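Local coordinates for ABC transporter, substrate binding protein (Polyamine) (Agrobacterium tumefaciens, PDB 4EUO) that binds gamma-aminobutyric acid selectively in the periplasm, probably as the substrate-binding component of an ABC transporter that takes it up, at residues A219-A225 and S288-M294; D121-T125 and K168-I172. All coordinates share one frame; numbering follows the deposited sequence.

Interaction 1 (A219-A225 and S288-M294)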
loop_
_atom_site.group_PDB
_atom_site.type_symbol
_atom_site.label_atom_id
_atom_site.label_comp_id
_atom_site.label_asym_id
_atom_site.label_seq_id
_atom_site.Cartn_x
_atom_site.Cartn_y
_atom_site.Cartn_z
ATOM N N ALA A 219 -7.023 -15.616 -1.973
ATOM C CA ALA A 219 -8.183 -15.964 -1.152
ATOM C C ALA A 219 -8.344 -14.972 0.009
ATOM O O ALA A 219 -7.469 -14.837 0.856
ATOM C CB ALA A 219 -8.046 -17.395 -0.625
ATOM N N GLN A 220 -9.503 -14.313 0.064
ATOM C CA GLN A 220 -9.799 -13.255 1.046
ATOM C C GLN A 220 -8.727 -12.141 0.985
ATOM O O GLN A 220 -8.383 -11.557 2.001
ATOM C CB GLN A 220 -9.984 -13.758 2.479
ATOM C CG GLN A 220 -11.132 -14.769 2.616
ATOM C CD GLN A 220 -11.187 -15.233 4.039
ATOM O OE1 GLN A 220 -10.233 -15.752 4.602
ATOM N NE2 GLN A 220 -12.317 -14.993 4.695
ATOM N N ASN A 221 -8.204 -11.857 -0.200
ATOM C CA ASN A 221 -7.177 -10.789 -0.321
ATOM C C ASN A 221 -7.777 -9.510 0.253
ATOM O O ASN A 221 -8.969 -9.257 0.080
ATOM C CB ASN A 221 -6.715 -10.645 -1.749
ATOM C CG ASN A 221 -7.733 -10.077 -2.699
ATOM O OD1 ASN A 221 -7.788 -8.858 -2.929
ATOM N ND2 ASN A 221 -8.523 -10.965 -3.361
ATOM N N ILE A 222 -6.950 -8.700 0.932
ATOM C CA ILE A 222 -7.439 -7.534 1.652
ATOM C C ILE A 222 -7.043 -6.291 0.891
ATOM O O ILE A 222 -5.842 -5.994 0.761
ATOM C CB ILE A 222 -6.889 -7.544 3.073
ATOM C CG1 ILE A 222 -7.321 -8.815 3.835
ATOM C CG2 ILE A 222 -7.311 -6.249 3.821
ATOM C CD1 ILE A 222 -6.450 -9.028 5.082
ATOM N N THR A 223 -8.033 -5.537 0.393
ATOM C CA THR A 223 -7.732 -4.356 -0.414
ATOM C C THR A 223 -7.580 -3.102 0.401
ATOM O O THR A 223 -8.140 -2.957 1.501
ATOM C CB THR A 223 -8.823 -4.081 -1.462
ATOM O OG1 THR A 223 -10.040 -3.755 -0.794
ATOM C CG2 THR A 223 -9.068 -5.246 -2.344
ATOM N N ALA A 224 -6.794 -2.173 -0.149
ATOM C CA ALA A 224 -6.587 -0.846 0.391
ATOM C C ALA A 224 -6.055 0.016 -0.747
ATOM O O ALA A 224 -5.928 -0.470 -1.874
ATOM C CB ALA A 224 -5.630 -0.871 1.591
ATOM N N ALA A 225 -5.793 1.302 -0.482
ATOM C CA ALA A 225 -5.248 2.143 -1.528
ATOM C C ALA A 225 -4.251 3.083 -0.939
ATOM O O ALA A 225 -4.364 3.479 0.228
ATOM C CB ALA A 225 -6.352 2.931 -2.249
ATOM N N SER A 288 -13.102 -13.908 -3.876
ATOM C CA SER A 288 -13.081 -13.960 -2.426
ATOM C C SER A 288 -12.146 -12.833 -2.041
ATOM O O SER A 288 -10.924 -12.976 -2.084
ATOM C CB SER A 288 -12.513 -15.292 -1.959
ATOM O OG SER A 288 -12.437 -15.288 -0.549
ATOM N N GLN A 289 -12.731 -11.695 -1.702
ATOM C CA GLN A 289 -11.969 -10.482 -1.406
ATOM C C GLN A 289 -12.593 -9.761 -0.216
ATOM O O GLN A 289 -13.824 -9.758 -0.034
ATOM C CB GLN A 289 -12.000 -9.577 -2.646
ATOM C CG GLN A 289 -11.142 -8.305 -2.541
ATOM C CD GLN A 289 -11.058 -7.618 -3.851
ATOM O OE1 GLN A 289 -12.050 -7.061 -4.341
ATOM N NE2 GLN A 289 -9.883 -7.588 -4.458
ATOM N N VAL A 290 -11.736 -9.100 0.567
ATOM C CA VAL A 290 -12.132 -8.323 1.756
ATOM C C VAL A 290 -11.659 -6.891 1.526
ATOM O O VAL A 290 -10.535 -6.687 1.069
ATOM C CB VAL A 290 -11.463 -8.959 2.997
ATOM C CG1 VAL A 290 -11.722 -8.133 4.255
ATOM C CG2 VAL A 290 -11.949 -10.396 3.203
ATOM N N ASN A 291 -12.467 -5.889 1.839
ATOM C CA ASN A 291 -12.063 -4.522 1.630
ATOM C C ASN A 291 -11.727 -3.884 2.955
ATOM O O ASN A 291 -12.613 -3.728 3.790
ATOM C CB ASN A 291 -13.196 -3.766 0.916
ATOM C CG ASN A 291 -13.604 -4.452 -0.367
ATOM O OD1 ASN A 291 -14.756 -4.874 -0.530
ATOM N ND2 ASN A 291 -12.678 -4.627 -1.292
ATOM N N ALA A 292 -10.463 -3.526 3.191
ATOM C CA ALA A 292 -10.135 -2.835 4.420
ATOM C C ALA A 292 -10.780 -1.465 4.417
ATOM O O ALA A 292 -10.950 -0.833 3.359
ATOM C CB ALA A 292 -8.621 -2.719 4.606
ATOM N N ASP A 293 -11.143 -1.008 5.608
ATOM C CA ASP A 293 -11.832 0.286 5.728
ATOM C C ASP A 293 -10.845 1.324 6.219
ATOM O O ASP A 293 -10.533 1.420 7.416
ATOM C CB ASP A 293 -13.016 0.159 6.687
ATOM C CG ASP A 293 -13.884 1.398 6.741
ATOM O OD1 ASP A 293 -13.398 2.484 6.375
ATOM O OD2 ASP A 293 -15.074 1.258 7.094
ATOM N N MET A 294 -10.306 2.068 5.275
ATOM C CA MET A 294 -9.300 3.072 5.622
ATOM C C MET A 294 -9.868 4.260 6.328
ATOM O O MET A 294 -9.140 4.917 7.071
ATOM C CB MET A 294 -8.519 3.509 4.392
ATOM C CG MET A 294 -7.753 2.336 3.723
ATOM S SD MET A 294 -6.661 2.930 2.439
ATOM C CE MET A 294 -7.786 3.652 1.277
HETATM O O HOH W 1 -10.526 -1.345 0.564
#
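A parallel edge pairing within the mixed sheet of this periplasmic binding protein sets Asn221, Ile222 and Thr223 of strand 215-229 beside Gln289, Val290 and Asn291 of the short strand 289-291. Three firm backbone bonds run across it: Val290 N to Asn221 O (2.8 Å), Thr223 N to Val290 O, and Ala292 N to Thr223 O, the last more bent.

On the face carrying Asn221, Thr223, Gln289 and Asn291, polar side chains add their own bonds. Gln289 NE2 donates to Asn221 OD1 at 2.9 Å, in the carbonyl plane and on a lone pair, although the two amide planes stand 75° apart. Gln289 NE2 also donates to Pro282 O, while Asn221 ND2 reaches Trp218 O and Gln285 O. Asn221 OD1 also accepts from Ser102 OG, so both amides have partners beyond each other. Asn291 ND2 gives an almost straight bond to Thr223 OG1 (2.8 Å). With OG1 between its backbone N and carbonyl carbon (chi1 65°), Thr223 turns CG2 toward the Gln289 amide, 3.3 Å from NE2. Water 1 joins the same hydroxyl to Ala292 O.

The opposite face carries Ile222 and Val290, whose CG1 and CB touch; just past the strand Ala292 CB meets Ile222 CG2 at 3.8 Å. Met294 SD accepts a weak bond from Ala225 N, and Met294 CE packs 3.9 Å from Ala225 CB.

Helix 142-149 covers the apolar face, with Leu148 against Ile222 and Val290. Strand 96-107 pairs antiparallel with 215-229, which runs on to the ligand-pocket residue Asp226.

Interaction 2 (D121-T125 and K168-I172); sequences DLFDT and KLDTI
Phe123, the first residue to leave helical geometry after helix 119-122, sends its side chain among Lys168, Leu169 and Ile172. Its CB lies 3.8 Å from Lys168 CE. Farther out, CD1 meets Lys168 CG obliquely at 3.8 Å, the lysine chain being bent at chi2 (58°) and following the phenylalanine from ring to CB. Ile172 CD1 sits over one face, nearest CD1 and CE1, in a CH-pi contact: the methyl is 3.9 Å from the ring centroid and displaced toward the rim. At the edge, near the ring plane, Leu169 CD2 approaches CE1 (3.8 Å) and CZ.

The contact joins the ends of two helices, 119-122 and 162-170, in an alpha/beta lobe of the binding-protein fold. Strand 132-135 contributes Phe134, whose ring meets that of Phe123, and helix 142-149 adds Ala146 and Ala149. Near the backbone, Ile172 CG2 packs 3.4 Å from Phe123 O and 3.7 Å from Thr125 CG2. Water 2 donates to Phe123 O and to Thr171 OG1 and accepts from Lys168 NZ (2.8 Å), bridging the two segments through polar groups. Thr171 OG1 in turn donates to Lys168 O, which also accepts from Thr171 N.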
loop_
_atom_site.group_PDB
_atom_site.type_symbol
_atom_site.label_atom_id
_atom_site.label_comp_id
_atom_site.label_asym_id
_atom_site.label_seq_id
_atom_site.Cartn_x
_atom_site.Cartn_y
_atom_site.Cartn_z
ATOM N N ASP A 121 -4.823 -20.916 7.018
ATOM C CA ASP A 121 -3.604 -21.697 6.796
ATOM C C ASP A 121 -2.371 -20.943 7.283
ATOM O O ASP A 121 -1.475 -21.516 7.919
ATOM C CB ASP A 121 -3.406 -21.991 5.306
ATOM C CG ASP A 121 -4.457 -22.861 4.637
ATOM O OD1 ASP A 121 -5.169 -23.612 5.364
ATOM O OD2 ASP A 121 -4.563 -22.794 3.402
ATOM N N LEU A 122 -2.323 -19.617 6.960
ATOM C CA LEU A 122 -1.146 -18.832 7.325
ATOM C C LEU A 122 -0.986 -18.759 8.838
ATOM O O LEU A 122 0.145 -18.622 9.332
ATOM C CB LEU A 122 -1.293 -17.420 6.709
ATOM C CG LEU A 122 -0.085 -16.515 6.861
ATOM C CD1 LEU A 122 1.178 -17.126 6.224
ATOM C CD2 LEU A 122 -0.352 -15.166 6.285
ATOM N N PHE A 123 -2.074 -18.899 9.582
ATOM C CA PHE A 123 -2.042 -18.887 11.032
ATOM C C PHE A 123 -1.920 -20.303 11.634
ATOM O O PHE A 123 -1.964 -20.425 12.849
ATOM C CB PHE A 123 -3.254 -18.130 11.599
ATOM C CG PHE A 123 -3.063 -16.625 11.581
ATOM C CD1 PHE A 123 -2.792 -15.931 12.752
ATOM C CD2 PHE A 123 -3.169 -15.911 10.398
ATOM C CE1 PHE A 123 -2.588 -14.546 12.734
ATOM C CE2 PHE A 123 -2.986 -14.523 10.380
ATOM C CZ PHE A 123 -2.701 -13.854 11.547
ATOM N N ASP A 124 -1.695 -21.331 10.793
ATOM C CA ASP A 124 -1.599 -22.709 11.296
ATOM C C ASP A 124 -0.149 -23.171 11.190
ATOM O O ASP A 124 0.270 -23.660 10.154
ATOM C CB ASP A 124 -2.561 -23.637 10.534
ATOM C CG ASP A 124 -2.713 -25.013 11.150
ATOM O OD1 ASP A 124 -1.769 -25.469 11.803
ATOM O OD2 ASP A 124 -3.774 -25.653 10.926
ATOM N N THR A 125 0.605 -22.998 12.277
ATOM C CA THR A 125 2.011 -23.403 12.322
ATOM C C THR A 125 2.221 -24.915 12.388
ATOM O O THR A 125 3.306 -25.365 12.048
ATOM C CB THR A 125 2.745 -22.700 13.455
ATOM O OG1 THR A 125 2.133 -23.061 14.700
ATOM C CG2 THR A 125 2.763 -21.191 13.283
ATOM N N LYS A 168 -5.294 -13.967 18.578
ATOM C CA LYS A 168 -5.015 -14.824 17.437
ATOM C C LYS A 168 -3.542 -14.655 16.990
ATOM O O LYS A 168 -2.853 -15.635 16.711
ATOM C CB LYS A 168 -5.980 -14.518 16.274
ATOM C CG LYS A 168 -5.810 -15.440 15.044
ATOM C CD LYS A 168 -5.982 -16.943 15.363
ATOM C CE LYS A 168 -6.149 -17.681 14.077
ATOM N NZ LYS A 168 -6.201 -19.150 14.299
ATOM N N LEU A 169 -3.055 -13.416 16.933
ATOM C CA LEU A 169 -1.643 -13.176 16.598
ATOM C C LEU A 169 -0.693 -13.807 17.626
ATOM O O LEU A 169 0.344 -14.328 17.248
ATOM C CB LEU A 169 -1.345 -11.678 16.457
ATOM C CG LEU A 169 -1.890 -11.097 15.161
ATOM C CD1 LEU A 169 -2.141 -9.593 15.322
ATOM C CD2 LEU A 169 -0.943 -11.391 13.995
ATOM N N ASP A 170 -1.080 -13.811 18.921
ATOM C CA ASP A 170 -0.244 -14.429 19.961
ATOM C C ASP A 170 0.013 -15.894 19.677
ATOM O O ASP A 170 1.086 -16.386 20.060
ATOM C CB ASP A 170 -0.939 -14.307 21.312
ATOM C CG ASP A 170 -0.766 -12.968 21.983
ATOM O OD1 ASP A 170 0.088 -12.181 21.523
ATOM O OD2 ASP A 170 -1.485 -12.701 22.980
ATOM N N THR A 171 -0.932 -16.609 19.013
ATOM C CA THR A 171 -0.732 -18.033 18.740
ATOM C C THR A 171 0.436 -18.310 17.793
ATOM O O THR A 171 0.924 -19.454 17.733
ATOM C CB THR A 171 -2.017 -18.692 18.209
ATOM O OG1 THR A 171 -2.283 -18.256 16.868
ATOM C CG2 THR A 171 -3.234 -18.482 19.108
ATOM N N ILE A 172 0.890 -17.285 17.020
ATOM C CA ILE A 172 1.975 -17.486 16.064
ATOM C C ILE A 172 3.074 -16.455 16.231
ATOM O O ILE A 172 3.998 -16.455 15.418
ATOM C CB ILE A 172 1.446 -17.445 14.599
ATOM C CG1 ILE A 172 0.897 -16.046 14.221
ATOM C CG2 ILE A 172 0.393 -18.535 14.368
ATOM C CD1 ILE A 172 0.837 -15.802 12.698
HETATM O O HOH W 2 -3.589 -19.788 15.045
#

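Interaction 2 closes before interaction 1 opens along the chain, and their centres lie 19 Å apart, with about 8 Å between nearest atoms and no touch. Helix 142-149 links them, packing on both. The sheet offers a second connection, since strand 132-135 beside interaction 2 pairs with 196-200, then 96-107, then 215-229. Interaction 1 is the one nearer the pocket, the side chain of Ala224 lying about 7 Å from bound gamma-aminobutyric acid; strand 215-229 runs from it into the pocket, which places this edge pairing next to the ligand-binding side. Interaction 2 is buried helix-end packing, its centre about 23 Å from that of the chain.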